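Local coordinates for TolA protein (Vibrio cholerae, PDB 4G7X) that probably links the inner and outer membranes within the Tol-Pal envelope system, with this C-terminal domain serving to bind partner proteins, at residues T45-R50 and K119-V124; Q57-N62 and I131-A136; V76-I81 and N113-P118; L80-T85 and D123-L128. One frame throughout, in Å; residues are numbered along the deposited sequence. Where two conformers were deposited one is given.

Interaction 1 (T45-R50 and K119-V124); sequences TSEVGR and KDQPDV
The carboxylate of Glu-47 and the side-chain amide of Gln-121 meet with their planes turned 55° apart, and the two side chains cross at about a right angle. The nearest atoms are two oxygens, Glu-47 OE2 and Gln-121 OE1, 3.6 Å from each other with no hydrogen bond between them. The same carboxylate is held by Arg-50, one helical turn further along, so OE2 has both the amide oxygen and the arginine as neighbours. Glu-47 CD lies in the guanidinium plane, and the arginine grips side-on. Arg-50 NE reaches Glu-47 OE1 at 2.9 Å in an almost straight bond (171°), coming from the syn side but tilted out of the carboxylate plane. Arg-50 NH2 reaches Glu-47 OE2 at 3.0 Å on its syn lone pair. With each oxygen bonded to its own nitrogen, rotation of the carboxylate is restricted, and the nearby positive charge probably favours its ionised form.

The apolar half of the contact lies closer to the backbones. Glu-47 CB packs 3.8 Å from Val-124 CG1 and slightly farther from the second methyl, both branches of the valine facing the aliphatic base of the glutamate. Beyond CB the glutamate chain folds at chi2 (-68°), which turns the carboxylate toward Arg-50.

Gln-121 is the N-cap residue of helix 122-128, and its side chain also touches Arg-40 and Phe-43. Asp-123, in the first turn, forms a salt bridge with Arg-40. The arrangement is that of a short helix docked by its N-terminal turn against the side of the long helix 38-62, within the TolA C-terminal domain.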
loop_
_atom_site.group_PDB
_atom_site.type_symbol
_atom_site.label_atom_id
_atom_site.label_comp_id
_atom_site.label_asym_id
_atom_site.label_seq_id
_atom_site.Cartn_x
_atom_site.Cartn_y
_atom_site.Cartn_z
ATOM N N THR B 45 -19.559 -6.825 -10.803
ATOM C CA THR B 45 -20.079 -5.881 -9.816
ATOM C C THR B 45 -20.281 -6.566 -8.456
ATOM O O THR B 45 -19.901 -6.021 -7.414
ATOM C CB THR B 45 -21.376 -5.217 -10.323
ATOM O OG1 THR B 45 -21.092 -4.509 -11.537
ATOM C CG2 THR B 45 -21.943 -4.232 -9.300
ATOM N N SER B 46 -20.848 -7.770 -8.478
ATOM C CA SER B 46 -21.059 -8.555 -7.263
ATOM C C SER B 46 -19.739 -8.890 -6.566
ATOM O O SER B 46 -19.616 -8.726 -5.352
ATOM C CB SER B 46 -21.835 -9.839 -7.582
ATOM O OG SER B 46 -22.144 -10.566 -6.403
ATOM N N GLU B 47 -18.761 -9.345 -7.346
ATOM C CA GLU B 47 -17.454 -9.735 -6.815
ATOM C C GLU B 47 -16.662 -8.564 -6.238
ATOM O O GLU B 47 -15.979 -8.720 -5.223
ATOM C CB GLU B 47 -16.641 -10.481 -7.874
ATOM C CG GLU B 47 -17.130 -11.899 -8.119
ATOM C CD GLU B 47 -16.896 -12.811 -6.928
ATOM O OE1 GLU B 47 -17.805 -12.930 -6.084
ATOM O OE2 GLU B 47 -15.796 -13.391 -6.824
ATOM N N VAL B 48 -16.758 -7.399 -6.876
ATOM C CA VAL B 48 -16.132 -6.178 -6.360
ATOM C C VAL B 48 -16.706 -5.806 -4.994
ATOM O O VAL B 48 -15.967 -5.402 -4.090
ATOM C CB VAL B 48 -16.240 -5.005 -7.363
ATOM C CG1 VAL B 48 -15.847 -3.678 -6.724
ATOM C CG2 VAL B 48 -15.358 -5.283 -8.567
ATOM N N GLY B 49 -18.018 -5.964 -4.840
ATOM C CA GLY B 49 -18.671 -5.743 -3.555
ATOM C C GLY B 49 -18.194 -6.729 -2.501
ATOM O O GLY B 49 -17.898 -6.337 -1.368
ATOM N N ARG B 50 -18.097 -8.001 -2.884
ATOM C CA ARG B 50 -17.712 -9.069 -1.960
ATOM C C ARG B 50 -16.268 -8.913 -1.479
ATOM O O ARG B 50 -16.006 -8.959 -0.274
ATOM C CB ARG B 50 -17.933 -10.449 -2.593
ATOM C CG ARG B 50 -17.847 -11.595 -1.595
ATOM C CD ARG B 50 -18.265 -12.930 -2.192
ATOM N NE ARG B 50 -17.347 -13.409 -3.225
ATOM C CZ ARG B 50 -16.202 -14.047 -2.995
ATOM N NH1 ARG B 50 -15.790 -14.285 -1.753
ATOM N NH2 ARG B 50 -15.453 -14.439 -4.016
ATOM N N LYS B 119 -9.276 -16.588 -8.209
ATOM C CA LYS B 119 -8.456 -17.340 -9.150
ATOM C C LYS B 119 -9.076 -17.317 -10.544
ATOM O O LYS B 119 -10.277 -17.555 -10.700
ATOM C CB LYS B 119 -8.268 -18.782 -8.670
ATOM N N ASP B 120 -8.249 -17.011 -11.543
ATOM C CA ASP B 120 -8.647 -17.013 -12.959
ATOM C C ASP B 120 -9.879 -16.149 -13.267
ATOM O O ASP B 120 -10.764 -16.552 -14.028
ATOM C CB ASP B 120 -8.834 -18.449 -13.472
ATOM N N GLN B 121 -9.927 -14.962 -12.667
ATOM C CA GLN B 121 -10.968 -13.979 -12.969
ATOM C C GLN B 121 -10.316 -12.621 -13.241
ATOM O O GLN B 121 -10.454 -11.696 -12.435
ATOM C CB GLN B 121 -11.982 -13.884 -11.823
ATOM C CG GLN B 121 -12.876 -15.106 -11.671
ATOM C CD GLN B 121 -13.740 -15.069 -10.423
ATOM O OE1 GLN B 121 -14.064 -14.000 -9.897
ATOM N NE2 GLN B 121 -14.129 -16.245 -9.945
ATOM N N PRO B 122 -9.604 -12.496 -14.383
ATOM C CA PRO B 122 -8.786 -11.305 -14.641
ATOM C C PRO B 122 -9.569 -9.993 -14.704
ATOM O O PRO B 122 -9.046 -8.954 -14.297
ATOM C CB PRO B 122 -8.124 -11.609 -15.993
ATOM C CG PRO B 122 -9.002 -12.628 -16.633
ATOM C CD PRO B 122 -9.546 -13.452 -15.506
ATOM N N ASP B 123 -10.805 -10.037 -15.200
ATOM C CA ASP B 123 -11.635 -8.831 -15.278
ATOM C C ASP B 123 -12.004 -8.297 -13.890
ATOM O O ASP B 123 -12.059 -7.084 -13.683
ATOM C CB ASP B 123 -12.878 -9.041 -16.164
ATOM C CG ASP B 123 -13.721 -10.248 -15.753
ATOM O OD1 ASP B 123 -13.319 -11.028 -14.865
ATOM O OD2 ASP B 123 -14.809 -10.415 -16.342
ATOM N N VAL B 124 -12.233 -9.211 -12.949
ATOM C CA VAL B 124 -12.492 -8.852 -11.553
ATOM C C VAL B 124 -11.225 -8.289 -10.904
ATOM O O VAL B 124 -11.276 -7.269 -10.210
ATOM C CB VAL B 124 -13.029 -10.059 -10.745
ATOM C CG1 VAL B 124 -13.189 -9.705 -9.273
ATOM C CG2 VAL B 124 -14.356 -10.543 -11.319
#

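Interaction 2 (Q57-N62 and I131-A136); sequences QLIRQN and INLTVA
Ile-59 points its CB at strand 130-135 and divides its two branches between two residues of that strand. From CB, the CG2 methyl stands anti to the backbone N and meets both methyls of Val-135, lying 4.0 Å from Val-135 CG1 in the modelled conformer; the two side chains cross at about a right angle. The other branch runs through CG1 to an extended end (chi2 162°), where Ile-59 CD1 touches Leu-133 CD1 at 3.9 Å. The isoleucine thus spans two residues that lie on the same face of the strand, and this part of the contact is apolar.

At the margin, the aliphatic part of Arg-60 lies against the residue just past the strand, with Arg-60 CD 3.2 Å from Ala-136 O. That carbonyl has no hydrogen-bond partner in the model, but Ala-136 was built in two conformations, so the detail is doubtful.

Helix 99-110 closes the group from another direction, Ala-108 and Val-109 touching Ile-59 and Thr-105 touching Val-135. Tyr-55 and Thr-56 of helix 38-62 reach Leu-133, whose backbone pairs with Val-76 of strand 74-83, and Ile-59 is packed between helix 99-110 and the outer strand 130-135.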
loop_
_atom_site.group_PDB
_atom_site.type_symbol
_atom_site.label_atom_id
_atom_site.label_comp_id
_atom_site.label_asym_id
_atom_site.label_seq_id
_atom_site.Cartn_x
_atom_site.Cartn_y
_atom_site.Cartn_z
ATOM N N GLN B 57 -12.868 -5.365 6.077
ATOM C CA GLN B 57 -12.756 -6.143 7.312
ATOM C C GLN B 57 -11.298 -6.365 7.717
ATOM O O GLN B 57 -10.953 -6.242 8.894
ATOM C CB GLN B 57 -13.510 -7.477 7.186
ATOM C CG GLN B 57 -13.271 -8.481 8.312
ATOM C CD GLN B 57 -13.845 -8.057 9.654
ATOM O OE1 GLN B 57 -14.736 -7.211 9.731
ATOM N NE2 GLN B 57 -13.336 -8.656 10.724
ATOM N N LEU B 58 -10.441 -6.675 6.746
ATOM C CA LEU B 58 -9.015 -6.856 7.028
ATOM C C LEU B 58 -8.396 -5.590 7.616
ATOM O O LEU B 58 -7.596 -5.661 8.551
ATOM C CB LEU B 58 -8.251 -7.298 5.777
ATOM C CG LEU B 58 -8.463 -8.752 5.338
ATOM C CD1 LEU B 58 -7.885 -8.978 3.950
ATOM C CD2 LEU B 58 -7.863 -9.725 6.344
ATOM N N ILE B 59 -8.781 -4.440 7.072
ATOM C CA ILE B 59 -8.290 -3.154 7.568
ATOM C C ILE B 59 -8.837 -2.885 8.971
ATOM O O ILE B 59 -8.086 -2.507 9.873
ATOM C CB ILE B 59 -8.643 -2.005 6.598
ATOM C CG1 ILE B 59 -7.940 -2.228 5.255
ATOM C CG2 ILE B 59 -8.262 -0.651 7.192
ATOM C CD1 ILE B 59 -8.531 -1.444 4.106
ATOM N N ARG B 60 -10.137 -3.113 9.155
ATOM C CA ARG B 60 -10.789 -2.904 10.451
ATOM C C ARG B 60 -10.179 -3.747 11.572
ATOM O O ARG B 60 -10.025 -3.267 12.698
ATOM C CB ARG B 60 -12.299 -3.156 10.349
ATOM C CG ARG B 60 -13.081 -1.990 9.764
ATOM C CD ARG B 60 -14.585 -2.163 9.941
ATOM N NE ARG B 60 -15.162 -3.068 8.948
ATOM C CZ ARG B 60 -15.534 -4.323 9.191
ATOM N NH1 ARG B 60 -16.045 -5.060 8.216
ATOM N NH2 ARG B 60 -15.404 -4.843 10.406
ATOM N N GLN B 61 -9.823 -4.991 11.262
ATOM C CA GLN B 61 -9.188 -5.893 12.231
ATOM C C GLN B 61 -7.858 -5.368 12.775
ATOM O O GLN B 61 -7.480 -5.678 13.905
ATOM C CB GLN B 61 -8.973 -7.277 11.617
ATOM C CG GLN B 61 -10.222 -8.139 11.578
ATOM C CD GLN B 61 -9.959 -9.530 11.034
ATOM O OE1 GLN B 61 -10.556 -10.506 11.491
ATOM N NE2 GLN B 61 -9.059 -9.629 10.058
ATOM N N ASN B 62 -7.154 -4.582 11.963
ATOM C CA ASN B 62 -5.851 -4.041 12.339
ATOM C C ASN B 62 -5.944 -2.643 12.939
ATOM O O ASN B 62 -4.971 -2.127 13.490
ATOM C CB ASN B 62 -4.919 -4.025 11.126
ATOM C CG ASN B 62 -4.547 -5.418 10.659
ATOM O OD1 ASN B 62 -4.741 -5.765 9.495
ATOM N ND2 ASN B 62 -4.010 -6.227 11.565
ATOM N N ILE B 131 -9.258 0.203 -6.065
ATOM C CA ILE B 131 -10.547 0.107 -5.377
ATOM C C ILE B 131 -10.734 1.165 -4.286
ATOM O O ILE B 131 -9.842 1.398 -3.467
ATOM C CB ILE B 131 -10.765 -1.329 -4.822
ATOM C CG1 ILE B 131 -12.185 -1.507 -4.278
ATOM C CG2 ILE B 131 -9.703 -1.697 -3.786
ATOM C CD1 ILE B 131 -12.574 -2.947 -4.013
ATOM N N ASN B 132 -11.900 1.806 -4.296
ATOM C CA ASN B 132 -12.275 2.760 -3.262
ATOM C C ASN B 132 -12.985 2.065 -2.114
ATOM O O ASN B 132 -13.913 1.282 -2.331
ATOM C CB ASN B 132 -13.175 3.857 -3.832
ATOM C CG ASN B 132 -12.485 4.692 -4.889
ATOM O OD1 ASN B 132 -11.270 4.898 -4.848
ATOM N ND2 ASN B 132 -13.263 5.186 -5.849
ATOM N N LEU B 133 -12.533 2.341 -0.894
ATOM C CA LEU B 133 -13.109 1.739 0.307
ATOM C C LEU B 133 -13.431 2.800 1.351
ATOM O O LEU B 133 -12.790 3.848 1.402
ATOM C CB LEU B 133 -12.151 0.707 0.915
ATOM C CG LEU B 133 -11.637 -0.460 0.062
ATOM C CD1 LEU B 133 -10.634 -1.277 0.859
ATOM C CD2 LEU B 133 -12.765 -1.345 -0.451
ATOM N N THR B 134 -14.434 2.516 2.174
ATOM C CA THR B 134 -14.753 3.364 3.311
ATOM C C THR B 134 -14.454 2.609 4.602
ATOM O O THR B 134 -15.004 1.529 4.847
ATOM C CB THR B 134 -16.224 3.828 3.271
ATOM O OG1 THR B 134 -16.447 4.570 2.068
ATOM C CG2 THR B 134 -16.554 4.712 4.470
ATOM N N VAL B 135 -13.554 3.179 5.396
ATOM C CA VAL B 135 -13.119 2.572 6.638
ATOM C C VAL B 135 -13.750 3.296 7.817
ATOM O O VAL B 135 -13.717 4.524 7.895
ATOM C CB VAL B 135 -11.585 2.610 6.771
ATOM C CG1 VAL B 135 -11.149 1.981 8.084
ATOM C CG2 VAL B 135 -10.934 1.902 5.592
ATOM N N ALA B 136 -14.338 2.526 8.721
ATOM C CA ALA B 136 -14.920 3.071 9.932
ATOM C C ALA B 136 -14.694 2.086 11.065
ATOM O O ALA B 136 -14.482 0.901 10.823
ATOM C CB ALA B 136 -16.407 3.328 9.738
#

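Interaction 3 (V76-I81 and N113-P118); sequences VNLKLI and NSFPLP
Leu-80 lays its CD2 methyl over one face of the Phe-115 ring, 4.0 Å from the ring centroid and 20° off the ring normal, which makes this a CH-pi contact. The methyl is displaced toward one side of the ring: its nearest ring atom is Phe-115 CD2, 3.7 Å from Leu-80 CD2. The leucine's other methyl is not idle, for Leu-80 CD1 packs 4.0 Å from Phe-115 CB. One methyl thus covers the ring face and the other the CB at its base, and the two side chains cross at about a right angle.

Two residues back along the strand, Leu-78 comes from the same side of the sheet. In the conformer modelled, Leu-78 CD2 approaches Phe-115 CE1 at 3.8 Å, obliquely to the ring, near its far end. The phenylalanine meets both leucines because chi1 of -63° sends its ring obliquely back along strand 74-83, from Leu-80 toward Leu-78.

Tyr-55 of helix 38-62 meets the Phe-115 ring edge-to-face and also touches Leu-80, while its hydroxyl is hydrogen-bonded to the carbonyl of Pro-116. Strand 86-95 lies between strands 74-83 and 115-116 in the antiparallel sheet, so the side chains meet over one face of it. These segments are therefore held by apolar packing and one CH-pi contact, without a directional polar bond.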
loop_
_atom_site.group_PDB
_atom_site.type_symbol
_atom_site.label_atom_id
_atom_site.label_comp_id
_atom_site.label_asym_id
_atom_site.label_seq_id
_atom_site.Cartn_x
_atom_site.Cartn_y
_atom_site.Cartn_z
ATOM N N VAL B 76 -10.686 5.885 1.367
ATOM C CA VAL B 76 -9.375 5.649 0.772
ATOM C C VAL B 76 -9.483 4.998 -0.600
ATOM O O VAL B 76 -10.509 4.418 -0.953
ATOM C CB VAL B 76 -8.478 4.771 1.680
ATOM C CG1 VAL B 76 -8.217 5.459 3.015
ATOM C CG2 VAL B 76 -9.082 3.387 1.877
ATOM N N ASN B 77 -8.415 5.118 -1.375
ATOM C CA ASN B 77 -8.252 4.312 -2.565
ATOM C C ASN B 77 -7.059 3.398 -2.355
ATOM O O ASN B 77 -6.000 3.843 -1.894
ATOM C CB ASN B 77 -8.042 5.195 -3.791
ATOM C CG ASN B 77 -7.627 4.400 -5.011
ATOM O OD1 ASN B 77 -6.437 4.255 -5.291
ATOM N ND2 ASN B 77 -8.603 3.852 -5.723
ATOM N N LEU B 78 -7.255 2.119 -2.667
ATOM C CA LEU B 78 -6.190 1.124 -2.648
ATOM C C LEU B 78 -5.767 0.787 -4.063
ATOM O O LEU B 78 -6.608 0.502 -4.919
ATOM C CB LEU B 78 -6.665 -0.172 -1.991
ATOM C CG LEU B 78 -6.696 -0.316 -0.475
ATOM C CD1 LEU B 78 -7.690 0.659 0.125
ATOM C CD2 LEU B 78 -7.050 -1.750 -0.117
ATOM N N LYS B 79 -4.463 0.817 -4.302
ATOM C CA LYS B 79 -3.901 0.215 -5.499
ATOM C C LYS B 79 -3.129 -1.013 -5.042
ATOM O O LYS B 79 -2.246 -0.921 -4.186
ATOM C CB LYS B 79 -3.073 1.210 -6.310
ATOM C CG LYS B 79 -3.978 2.251 -6.961
ATOM C CD LYS B 79 -3.250 3.291 -7.784
ATOM C CE LYS B 79 -4.248 4.100 -8.601
ATOM N NZ LYS B 79 -5.193 4.894 -7.764
ATOM N N LEU B 80 -3.517 -2.166 -5.579
ATOM C CA LEU B 80 -3.004 -3.455 -5.130
ATOM C C LEU B 80 -2.186 -4.095 -6.228
ATOM O O LEU B 80 -2.501 -3.944 -7.407
ATOM C CB LEU B 80 -4.157 -4.383 -4.733
ATOM C CG LEU B 80 -5.065 -3.945 -3.581
ATOM C CD1 LEU B 80 -6.164 -4.973 -3.384
ATOM C CD2 LEU B 80 -4.270 -3.754 -2.294
ATOM N N ILE B 81 -1.141 -4.812 -5.827
ATOM C CA ILE B 81 -0.240 -5.475 -6.766
ATOM C C ILE B 81 -0.380 -6.987 -6.613
ATOM O O ILE B 81 -0.103 -7.524 -5.543
ATOM C CB ILE B 81 1.233 -5.064 -6.530
ATOM C CG1 ILE B 81 1.410 -3.538 -6.635
ATOM C CG2 ILE B 81 2.149 -5.791 -7.511
ATOM C CD1 ILE B 81 2.754 -3.015 -6.150
ATOM N N ASN B 113 -1.489 -8.377 6.043
ATOM C CA ASN B 113 -0.519 -9.319 5.484
ATOM C C ASN B 113 -0.653 -9.496 3.975
ATOM O O ASN B 113 0.339 -9.455 3.253
ATOM C CB ASN B 113 -0.604 -10.676 6.188
ATOM C CG ASN B 113 0.006 -10.660 7.579
ATOM O OD1 ASN B 113 0.853 -9.819 7.903
ATOM N ND2 ASN B 113 -0.423 -11.599 8.414
ATOM N N SER B 114 -1.890 -9.689 3.520
ATOM C CA SER B 114 -2.207 -9.928 2.115
ATOM C C SER B 114 -3.685 -9.643 1.862
ATOM O O SER B 114 -4.505 -9.754 2.772
ATOM C CB SER B 114 -1.886 -11.378 1.738
ATOM O OG SER B 114 -2.232 -11.648 0.393
ATOM N N PHE B 115 -4.014 -9.265 0.627
ATOM C CA PHE B 115 -5.397 -9.046 0.222
ATOM C C PHE B 115 -5.741 -10.153 -0.767
ATOM O O PHE B 115 -5.039 -10.317 -1.760
ATOM C CB PHE B 115 -5.538 -7.685 -0.464
ATOM C CG PHE B 115 -5.217 -6.511 0.425
ATOM C CD1 PHE B 115 -6.238 -5.826 1.075
ATOM C CD2 PHE B 115 -3.903 -6.076 0.598
ATOM C CE1 PHE B 115 -5.957 -4.738 1.891
ATOM C CE2 PHE B 115 -3.618 -4.990 1.413
ATOM C CZ PHE B 115 -4.646 -4.319 2.056
ATOM N N PRO B 116 -6.818 -10.917 -0.502
ATOM C CA PRO B 116 -7.151 -12.030 -1.396
ATOM C C PRO B 116 -7.626 -11.583 -2.780
ATOM O O PRO B 116 -8.200 -10.500 -2.923
ATOM C CB PRO B 116 -8.286 -12.753 -0.659
ATOM C CG PRO B 116 -8.201 -12.295 0.763
ATOM C CD PRO B 116 -7.694 -10.886 0.684
ATOM N N LEU B 117 -7.363 -12.421 -3.780
ATOM C CA LEU B 117 -7.870 -12.232 -5.140
ATOM C C LEU B 117 -8.533 -13.516 -5.631
ATOM O O LEU B 117 -8.147 -14.609 -5.209
ATOM C CB LEU B 117 -6.739 -11.860 -6.101
ATOM C CG LEU B 117 -6.092 -10.478 -6.015
ATOM C CD1 LEU B 117 -4.903 -10.436 -6.963
ATOM C CD2 LEU B 117 -7.072 -9.364 -6.347
ATOM N N PRO B 118 -9.530 -13.393 -6.527
ATOM C CA PRO B 118 -10.123 -14.600 -7.103
ATOM C C PRO B 118 -9.178 -15.266 -8.096
ATOM O O PRO B 118 -8.374 -14.587 -8.740
ATOM C CB PRO B 118 -11.362 -14.068 -7.827
ATOM C CG PRO B 118 -11.028 -12.654 -8.157
ATOM C CD PRO B 118 -10.196 -12.166 -7.005
#

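Interaction 4 (L80-T85 and D123-L128); sequences LIPTGT and DVVEKL
Leu-80 meets Leu-128 with a side-chain methyl against a backbone carbonyl; the two side chains do not touch. Leu-80 CD1 comes within 3.4 Å of Leu-128 O, and Leu-80 CG stands 3.9 Å from that same oxygen. The leucine on the strand thus presses its branch point and one methyl on the polar backbone at the C-terminal end of helix 122-128. The side chain of Leu-128 leads off in another direction, to Tyr-55, Leu-117 and Pro-118.

The apolar contact is looser. Pro-82 CG faces Val-125 CG1 at 4.4 Å, one turn earlier in the helix and two residues further along the strand. Just past the helix, Lys-129 packs on Pro-82 and pairs through its backbone with Leu-80, so the chain leaving the helix goes directly into the sheet.

Hydrogen bonds act within each segment and not across. Thr-83 OG1 donates to Ile-81 O at 2.9 Å, from a position 41° above the carbonyl plane; chi1 of -52° turns the hydroxyl back along its own strand to do so.

Gly-84 and Thr-85 have the backbone angles of a type II' beta turn, and Ile-81 pairs with Leu-88 across it. The arrangement is a tight beta hairpin, strands 74-83 and 86-95, with a short helix lying against its first strand near the turn and leading into the adjacent antiparallel strand 130-135.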
loop_
_atom_site.group_PDB
_atom_site.type_symbol
_atom_site.label_atom_id
_atom_site.label_comp_id
_atom_site.label_asym_id
_atom_site.label_seq_id
_atom_site.Cartn_x
_atom_site.Cartn_y
_atom_site.Cartn_z
ATOM N N LEU B 80 -3.517 -2.166 -5.579
ATOM C CA LEU B 80 -3.004 -3.455 -5.130
ATOM C C LEU B 80 -2.186 -4.095 -6.228
ATOM O O LEU B 80 -2.501 -3.944 -7.407
ATOM C CB LEU B 80 -4.157 -4.383 -4.733
ATOM C CG LEU B 80 -5.065 -3.945 -3.581
ATOM C CD1 LEU B 80 -6.164 -4.973 -3.384
ATOM C CD2 LEU B 80 -4.270 -3.754 -2.294
ATOM N N ILE B 81 -1.141 -4.812 -5.827
ATOM C CA ILE B 81 -0.240 -5.475 -6.766
ATOM C C ILE B 81 -0.380 -6.987 -6.613
ATOM O O ILE B 81 -0.103 -7.524 -5.543
ATOM C CB ILE B 81 1.233 -5.064 -6.530
ATOM C CG1 ILE B 81 1.410 -3.538 -6.635
ATOM C CG2 ILE B 81 2.149 -5.791 -7.511
ATOM C CD1 ILE B 81 2.754 -3.015 -6.150
ATOM N N PRO B 82 -0.830 -7.684 -7.676
ATOM C CA PRO B 82 -0.944 -9.141 -7.613
ATOM C C PRO B 82 0.384 -9.794 -7.214
ATOM O O PRO B 82 1.430 -9.472 -7.774
ATOM C CB PRO B 82 -1.344 -9.516 -9.045
ATOM C CG PRO B 82 -2.094 -8.319 -9.530
ATOM C CD PRO B 82 -1.360 -7.147 -8.945
ATOM N N THR B 83 0.320 -10.685 -6.231
ATOM C CA THR B 83 1.503 -11.301 -5.636
ATOM C C THR B 83 1.153 -12.751 -5.355
ATOM O O THR B 83 0.420 -13.041 -4.407
ATOM C CB THR B 83 1.889 -10.595 -4.312
ATOM O OG1 THR B 83 1.989 -9.179 -4.520
ATOM C CG2 THR B 83 3.215 -11.121 -3.765
ATOM N N GLY B 84 1.660 -13.662 -6.183
ATOM C CA GLY B 84 1.284 -15.073 -6.079
ATOM C C GLY B 84 -0.211 -15.253 -6.289
ATOM O O GLY B 84 -0.739 -14.876 -7.334
ATOM N N THR B 85 -0.894 -15.796 -5.280
ATOM C CA THR B 85 -2.342 -16.043 -5.356
ATOM C C THR B 85 -3.193 -14.891 -4.811
ATOM O O THR B 85 -4.408 -14.856 -5.020
ATOM C CB THR B 85 -2.748 -17.350 -4.635
ATOM O OG1 THR B 85 -2.336 -17.295 -3.264
ATOM C CG2 THR B 85 -2.114 -18.569 -5.313
ATOM N N ASP B 123 -10.805 -10.037 -15.200
ATOM C CA ASP B 123 -11.635 -8.831 -15.278
ATOM C C ASP B 123 -12.004 -8.297 -13.890
ATOM O O ASP B 123 -12.059 -7.084 -13.683
ATOM C CB ASP B 123 -12.878 -9.041 -16.164
ATOM C CG ASP B 123 -13.721 -10.248 -15.753
ATOM O OD1 ASP B 123 -13.319 -11.028 -14.865
ATOM O OD2 ASP B 123 -14.809 -10.415 -16.342
ATOM N N VAL B 124 -12.233 -9.211 -12.949
ATOM C CA VAL B 124 -12.492 -8.852 -11.553
ATOM C C VAL B 124 -11.225 -8.289 -10.904
ATOM O O VAL B 124 -11.276 -7.269 -10.210
ATOM C CB VAL B 124 -13.029 -10.059 -10.745
ATOM C CG1 VAL B 124 -13.189 -9.705 -9.273
ATOM C CG2 VAL B 124 -14.356 -10.543 -11.319
ATOM N N VAL B 125 -10.090 -8.943 -11.151
ATOM C CA VAL B 125 -8.798 -8.495 -10.619
ATOM C C VAL B 125 -8.489 -7.055 -11.048
ATOM O O VAL B 125 -8.006 -6.259 -10.242
ATOM C CB VAL B 125 -7.652 -9.470 -10.989
ATOM C CG1 VAL B 125 -6.295 -8.918 -10.571
ATOM C CG2 VAL B 125 -7.886 -10.822 -10.335
ATOM N N GLU B 126 -8.785 -6.716 -12.302
ATOM C CA GLU B 126 -8.594 -5.351 -12.804
ATOM C C GLU B 126 -9.292 -4.282 -11.962
ATOM O O GLU B 126 -8.727 -3.215 -11.719
ATOM C CB GLU B 126 -9.020 -5.244 -14.275
ATOM C CG GLU B 126 -8.050 -5.901 -15.247
ATOM C CD GLU B 126 -6.661 -5.289 -15.192
ATOM O OE1 GLU B 126 -6.521 -4.101 -15.548
ATOM O OE2 GLU B 126 -5.711 -5.999 -14.796
ATOM N N LYS B 127 -10.513 -4.571 -11.517
ATOM C CA LYS B 127 -11.257 -3.650 -10.660
ATOM C C LYS B 127 -10.742 -3.670 -9.219
ATOM O O LYS B 127 -10.679 -2.627 -8.565
ATOM C CB LYS B 127 -12.759 -3.953 -10.700
ATOM C CG LYS B 127 -13.419 -3.701 -12.048
ATOM C CD LYS B 127 -13.334 -2.237 -12.451
ATOM C CE LYS B 127 -14.058 -1.979 -13.765
ATOM N NZ LYS B 127 -14.014 -0.540 -14.149
ATOM N N LEU B 128 -10.364 -4.853 -8.736
ATOM C CA LEU B 128 -9.850 -5.004 -7.365
ATOM C C LEU B 128 -8.489 -4.343 -7.140
ATOM O O LEU B 128 -8.163 -3.967 -6.005
ATOM C CB LEU B 128 -9.799 -6.479 -6.950
ATOM C CG LEU B 128 -11.152 -7.190 -6.832
ATOM C CD1 LEU B 128 -10.963 -8.625 -6.371
ATOM C CD2 LEU B 128 -12.098 -6.437 -5.907
#

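From the N terminus, helix 38-62 supplies the first halves of two contacts: 45-50 closes onto 119-124 in interaction 1, and 57-62 closes onto 131-136 in interaction 2. The two loops cross, since their segments alternate along the chain. Strand 74-83 then supplies the other pair. Interaction 3 closes 76-81 onto 113-118 and falls within both larger loops; interaction 4, beginning on the same strand, ends on helix 122-128 as interaction 1 does and lies within the loop of interaction 2. Interactions 3 and 4 also touch through Pro-118 and Leu-128. Together they tie the long helix, the antiparallel sheet and the short helix into one domain.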